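Local coordinates for DMATS type aromatic prenyltransferase (Micromonospora olivasterospora, PDB 6ZRY), which probably transfers a dimethylallyl group to the indole ring of tryptophan, which it holds in the pocket of an ABBA-type prenyltransferase barrel, at residues A[21-35]-A[133-145]. Sequence-based numbering, arbitrary orientation.
Sequences AGADPVEPRNLLAGL and CSLVFRSSRRPEF
Leu-31 reaches from helix 26-35 onto both strands of the hairpin 133-145. Its CB lies 4.0 Å from Leu-135 CD1; beyond it CG swings beside the backbone N, anti to the carbonyl carbon (chi1 -70°). CD1 packs mainly on the Pro-143 ring, 3.7 Å from Pro-143 CB, and also sits at the edge of the Phe-137 ring; CD2 meets the edge of Phe-145 in the ring plane, 3.8 Å from Phe-145 CZ, an atom that CD1 touches as well. One turn earlier Pro-28 covers a face of Phe-137 in a CH-pi contact: Pro-28 CB stands 3.6 Å from the ring centroid and only 11° off the ring normal. In this ABBA fold, helices surround an antiparallel barrel, and here helix 26-35 runs nearly antiparallel to strand 133-138, with helix 6-21 packing against Pro-28 and Leu-32. Farther along, Leu-35 divides its methyls between Cys-133 CB, 3.8 Å from Leu-35 CD1, and Leu-135. The side chains of Glu-27 and Pro-143 cross at about a right angle, with Glu-27 CG 3.5 Å from Pro-143 CG, while the carboxylate turns to a salt bridge with Arg-105 of helix 88-106. No direct hydrogen bond joins the segments; near the hairpin turn, one water donates to Ala-21 O and accepts from Ser-139 N, and a second accepts from Asp-24 N and donates to Arg-138 O, 2.7 Å from that water.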
loop_
_atom_site.group_PDB
_atom_site.type_symbol
_atom_site.label_atom_id
_atom_site.label_comp_id
_atom_site.label_asym_id
_atom_site.label_seq_id
_atom_site.Cartn_x
_atom_site.Cartn_y
_atom_site.Cartn_z
ATOM N N ALA A 21 -2.982 -7.525 -17.197
ATOM C CA ALA A 21 -1.708 -6.767 -17.167
ATOM C C ALA A 21 -0.665 -7.401 -18.114
ATOM O O ALA A 21 0.385 -6.742 -18.358
ATOM C CB ALA A 21 -1.189 -6.709 -15.744
ATOM N N GLY A 22 -0.917 -8.625 -18.602
ATOM C CA GLY A 22 0.016 -9.387 -19.450
ATOM C C GLY A 22 1.248 -9.831 -18.677
ATOM O O GLY A 22 2.322 -10.008 -19.300
ATOM N N ALA A 23 1.115 -9.981 -17.363
ATOM C CA ALA A 23 2.146 -10.554 -16.477
ATOM C C ALA A 23 1.990 -12.079 -16.509
ATOM O O ALA A 23 0.851 -12.554 -16.567
ATOM C CB ALA A 23 2.008 -9.980 -15.079
ATOM N N ASP A 24 3.098 -12.815 -16.535
ATOM C CA ASP A 24 3.082 -14.296 -16.478
ATOM C C ASP A 24 2.559 -14.723 -15.105
ATOM O O ASP A 24 3.110 -14.297 -14.099
ATOM C CB ASP A 24 4.463 -14.892 -16.702
ATOM C CG ASP A 24 4.406 -16.405 -16.749
ATOM O OD1 ASP A 24 4.078 -16.924 -17.819
ATOM O OD2 ASP A 24 4.618 -17.051 -15.683
ATOM N N PRO A 25 1.520 -15.592 -15.032
ATOM C CA PRO A 25 0.847 -15.918 -13.765
ATOM C C PRO A 25 1.473 -16.981 -12.846
ATOM O O PRO A 25 1.068 -17.067 -11.681
ATOM C CB PRO A 25 -0.501 -16.477 -14.250
ATOM C CG PRO A 25 -0.147 -17.173 -15.553
ATOM C CD PRO A 25 0.913 -16.293 -16.176
ATOM N N VAL A 26 2.424 -17.781 -13.326
ATOM C CA VAL A 26 2.875 -18.976 -12.551
ATOM C C VAL A 26 3.497 -18.497 -11.234
ATOM O O VAL A 26 2.968 -18.839 -10.141
ATOM C CB VAL A 26 3.830 -19.871 -13.360
ATOM C CG1 VAL A 26 4.256 -21.086 -12.545
ATOM C CG2 VAL A 26 3.192 -20.310 -14.664
ATOM N N GLU A 27 4.527 -17.680 -11.327
ATOM C CA GLU A 27 5.298 -17.228 -10.156
ATOM C C GLU A 27 4.396 -16.348 -9.273
ATOM O O GLU A 27 4.378 -16.518 -8.068
ATOM C CB GLU A 27 6.602 -16.579 -10.640
ATOM C CG GLU A 27 7.476 -16.045 -9.537
ATOM C CD GLU A 27 8.087 -17.076 -8.613
ATOM O OE1 GLU A 27 8.756 -16.663 -7.653
ATOM O OE2 GLU A 27 7.894 -18.279 -8.844
ATOM N N PRO A 28 3.608 -15.385 -9.815
ATOM C CA PRO A 28 2.697 -14.610 -8.973
ATOM C C PRO A 28 1.725 -15.469 -8.154
ATOM O O PRO A 28 1.509 -15.176 -6.964
ATOM C CB PRO A 28 1.949 -13.736 -9.986
ATOM C CG PRO A 28 3.013 -13.503 -11.047
ATOM C CD PRO A 28 3.632 -14.884 -11.204
ATOM N N ARG A 29 1.166 -16.493 -8.760
ATOM C CA ARG A 29 0.186 -17.365 -8.066
ATOM C C ARG A 29 0.901 -18.211 -7.014
ATOM O O ARG A 29 0.305 -18.443 -5.947
ATOM C CB ARG A 29 -0.586 -18.214 -9.063
ATOM C CG ARG A 29 -1.450 -17.403 -9.998
ATOM C CD ARG A 29 -2.008 -18.296 -11.073
ATOM N NE ARG A 29 -2.984 -19.204 -10.500
ATOM C CZ ARG A 29 -3.612 -20.158 -11.174
ATOM N NH1 ARG A 29 -4.511 -20.910 -10.563
ATOM N NH2 ARG A 29 -3.336 -20.357 -12.454
ATOM N N ASN A 30 2.135 -18.625 -7.288
ATOM C CA ASN A 30 2.992 -19.355 -6.308
ATOM C C ASN A 30 3.303 -18.430 -5.130
ATOM O O ASN A 30 3.291 -18.899 -3.985
ATOM C CB ASN A 30 4.274 -19.889 -6.951
ATOM C CG ASN A 30 4.017 -21.115 -7.806
ATOM O OD1 ASN A 30 2.989 -21.787 -7.635
ATOM N ND2 ASN A 30 4.932 -21.418 -8.721
ATOM N N LEU A 31 3.566 -17.148 -5.401
ATOM C CA LEU A 31 3.965 -16.206 -4.342
ATOM C C LEU A 31 2.729 -15.862 -3.503
ATOM O O LEU A 31 2.872 -15.843 -2.283
ATOM C CB LEU A 31 4.650 -14.990 -4.955
ATOM C CG LEU A 31 6.025 -15.270 -5.551
ATOM C CD1 LEU A 31 6.529 -14.058 -6.292
ATOM C CD2 LEU A 31 7.012 -15.693 -4.487
ATOM N N LEU A 32 1.543 -15.676 -4.118
ATOM C CA LEU A 32 0.311 -15.399 -3.345
ATOM C C LEU A 32 0.018 -16.560 -2.382
ATOM O O LEU A 32 -0.337 -16.276 -1.206
ATOM C CB LEU A 32 -0.865 -15.141 -4.287
ATOM C CG LEU A 32 -2.246 -15.037 -3.633
ATOM C CD1 LEU A 32 -2.342 -13.825 -2.676
ATOM C CD2 LEU A 32 -3.318 -14.953 -4.713
ATOM N N ALA A 33 0.096 -17.819 -2.842
ATOM C CA ALA A 33 -0.095 -19.006 -1.984
ATOM C C ALA A 33 0.867 -18.957 -0.799
ATOM O O ALA A 33 0.429 -19.225 0.313
ATOM C CB ALA A 33 0.068 -20.290 -2.794
ATOM N N GLY A 34 2.138 -18.617 -1.027
ATOM C CA GLY A 34 3.148 -18.468 0.049
ATOM C C GLY A 34 2.747 -17.382 1.025
ATOM O O GLY A 34 2.807 -17.601 2.236
ATOM N N LEU A 35 2.347 -16.223 0.509
ATOM C CA LEU A 35 2.009 -15.055 1.345
ATOM C C LEU A 35 0.800 -15.412 2.216
ATOM O O LEU A 35 0.781 -15.057 3.412
ATOM C CB LEU A 35 1.710 -13.855 0.424
ATOM C CG LEU A 35 1.338 -12.581 1.145
ATOM C CD1 LEU A 35 2.387 -12.214 2.179
ATOM C CD2 LEU A 35 1.131 -11.452 0.164
ATOM N N CYS A 133 4.125 -7.205 3.412
ATOM C CA CYS A 133 4.817 -7.611 2.185
ATOM C C CYS A 133 4.092 -6.935 1.014
ATOM O O CYS A 133 2.850 -6.931 1.070
ATOM C CB CYS A 133 4.674 -9.142 2.064
ATOM S SG CYS A 133 5.337 -9.781 0.554
ATOM N N SER A 134 4.812 -6.396 0.026
ATOM C CA SER A 134 4.266 -6.030 -1.310
ATOM C C SER A 134 4.978 -6.876 -2.377
ATOM O O SER A 134 6.185 -6.888 -2.388
ATOM C CB SER A 134 4.384 -4.536 -1.577
ATOM O OG SER A 134 3.798 -4.205 -2.800
ATOM N N LEU A 135 4.212 -7.577 -3.193
ATOM C CA LEU A 135 4.683 -8.387 -4.344
ATOM C C LEU A 135 4.409 -7.566 -5.589
ATOM O O LEU A 135 3.274 -7.077 -5.708
ATOM C CB LEU A 135 3.924 -9.713 -4.400
ATOM C CG LEU A 135 3.979 -10.601 -3.158
ATOM C CD1 LEU A 135 3.006 -11.751 -3.272
ATOM C CD2 LEU A 135 5.363 -11.126 -2.930
ATOM N N VAL A 136 5.415 -7.352 -6.435
ATOM C CA VAL A 136 5.298 -6.426 -7.585
ATOM C C VAL A 136 5.530 -7.204 -8.873
ATOM O O VAL A 136 6.617 -7.755 -9.019
ATOM C CB VAL A 136 6.271 -5.258 -7.452
ATOM C CG1 VAL A 136 6.138 -4.288 -8.611
ATOM C CG2 VAL A 136 6.116 -4.552 -6.105
ATOM N N PHE A 137 4.548 -7.205 -9.767
ATOM C CA PHE A 137 4.525 -8.017 -11.016
ATOM C C PHE A 137 4.404 -7.113 -12.249
ATOM O O PHE A 137 3.589 -6.199 -12.271
ATOM C CB PHE A 137 3.341 -8.987 -11.017
ATOM C CG PHE A 137 3.143 -9.768 -9.748
ATOM C CD1 PHE A 137 4.188 -10.460 -9.170
ATOM C CD2 PHE A 137 1.893 -9.838 -9.145
ATOM C CE1 PHE A 137 3.992 -11.201 -8.014
ATOM C CE2 PHE A 137 1.698 -10.592 -8.002
ATOM C CZ PHE A 137 2.748 -11.259 -7.432
ATOM N N ARG A 138 5.171 -7.408 -13.281
ATOM C CA ARG A 138 5.081 -6.696 -14.584
ATOM C C ARG A 138 5.330 -7.689 -15.695
ATOM O O ARG A 138 5.921 -8.755 -15.403
ATOM C CB ARG A 138 6.113 -5.576 -14.705
ATOM C CG ARG A 138 6.387 -4.848 -13.404
ATOM C CD ARG A 138 7.569 -3.919 -13.515
ATOM N NE ARG A 138 7.875 -3.292 -12.239
ATOM C CZ ARG A 138 8.937 -2.521 -12.007
ATOM N NH1 ARG A 138 9.822 -2.276 -12.970
ATOM N NH2 ARG A 138 9.112 -1.997 -10.803
ATOM N N SER A 139 4.875 -7.355 -16.907
ATOM C CA SER A 139 5.320 -8.003 -18.162
ATOM C C SER A 139 6.838 -7.823 -18.255
ATOM O O SER A 139 7.317 -6.703 -18.017
ATOM C CB SER A 139 4.588 -7.444 -19.383
ATOM O OG SER A 139 4.759 -6.035 -19.481
ATOM N N SER A 140 7.565 -8.909 -18.488
ATOM C CA SER A 140 8.998 -8.903 -18.865
ATOM C C SER A 140 9.895 -8.580 -17.659
ATOM O O SER A 140 11.111 -8.365 -17.889
ATOM C CB SER A 140 9.237 -7.928 -19.993
ATOM O OG SER A 140 8.142 -7.943 -20.905
ATOM N N ARG A 141 9.360 -8.568 -16.421
ATOM C CA ARG A 141 10.216 -8.472 -15.211
ATOM C C ARG A 141 9.898 -9.617 -14.244
ATOM O O ARG A 141 8.735 -10.025 -14.157
ATOM C CB ARG A 141 10.080 -7.092 -14.563
ATOM C CG ARG A 141 10.280 -5.941 -15.540
ATOM C CD ARG A 141 11.274 -4.893 -15.067
ATOM N NE ARG A 141 11.745 -4.073 -16.175
ATOM C CZ ARG A 141 12.964 -4.161 -16.725
ATOM N N ARG A 142 10.923 -10.108 -13.555
ATOM C CA ARG A 142 10.791 -11.064 -12.435
ATOM C C ARG A 142 10.038 -10.337 -11.316
ATOM O O ARG A 142 10.170 -9.122 -11.198
ATOM C CB ARG A 142 12.184 -11.513 -11.976
ATOM N N PRO A 143 9.248 -11.024 -10.457
ATOM C CA PRO A 143 8.628 -10.352 -9.308
ATOM C C PRO A 143 9.642 -9.610 -8.428
ATOM O O PRO A 143 10.744 -10.086 -8.280
ATOM C CB PRO A 143 8.004 -11.493 -8.512
ATOM C CG PRO A 143 7.756 -12.566 -9.554
ATOM C CD PRO A 143 8.895 -12.440 -10.540
ATOM N N GLU A 144 9.238 -8.467 -7.883
ATOM C CA GLU A 144 10.003 -7.677 -6.890
ATOM C C GLU A 144 9.300 -7.785 -5.541
ATOM O O GLU A 144 8.068 -7.885 -5.508
ATOM C CB GLU A 144 10.083 -6.190 -7.250
ATOM C CG GLU A 144 10.623 -5.896 -8.624
ATOM C CD GLU A 144 10.845 -4.406 -8.888
ATOM O OE1 GLU A 144 11.305 -4.072 -9.991
ATOM O OE2 GLU A 144 10.568 -3.590 -7.988
ATOM N N PHE A 145 10.058 -7.740 -4.470
ATOM C CA PHE A 145 9.532 -7.772 -3.103
ATOM C C PHE A 145 9.785 -6.421 -2.447
ATOM O O PHE A 145 10.896 -5.877 -2.575
ATOM C CB PHE A 145 10.186 -8.911 -2.339
ATOM C CG PHE A 145 9.944 -10.280 -2.942
ATOM C CD1 PHE A 145 10.768 -10.783 -3.937
ATOM C CD2 PHE A 145 8.883 -11.064 -2.515
ATOM C CE1 PHE A 145 10.548 -12.047 -4.479
ATOM C CE2 PHE A 145 8.656 -12.326 -3.064
ATOM C CZ PHE A 145 9.495 -12.820 -4.042
HETATM O O HOH W 1 2.484 -5.598 -17.137
HETATM O O HOH W 2 5.424 -11.245 -16.195
#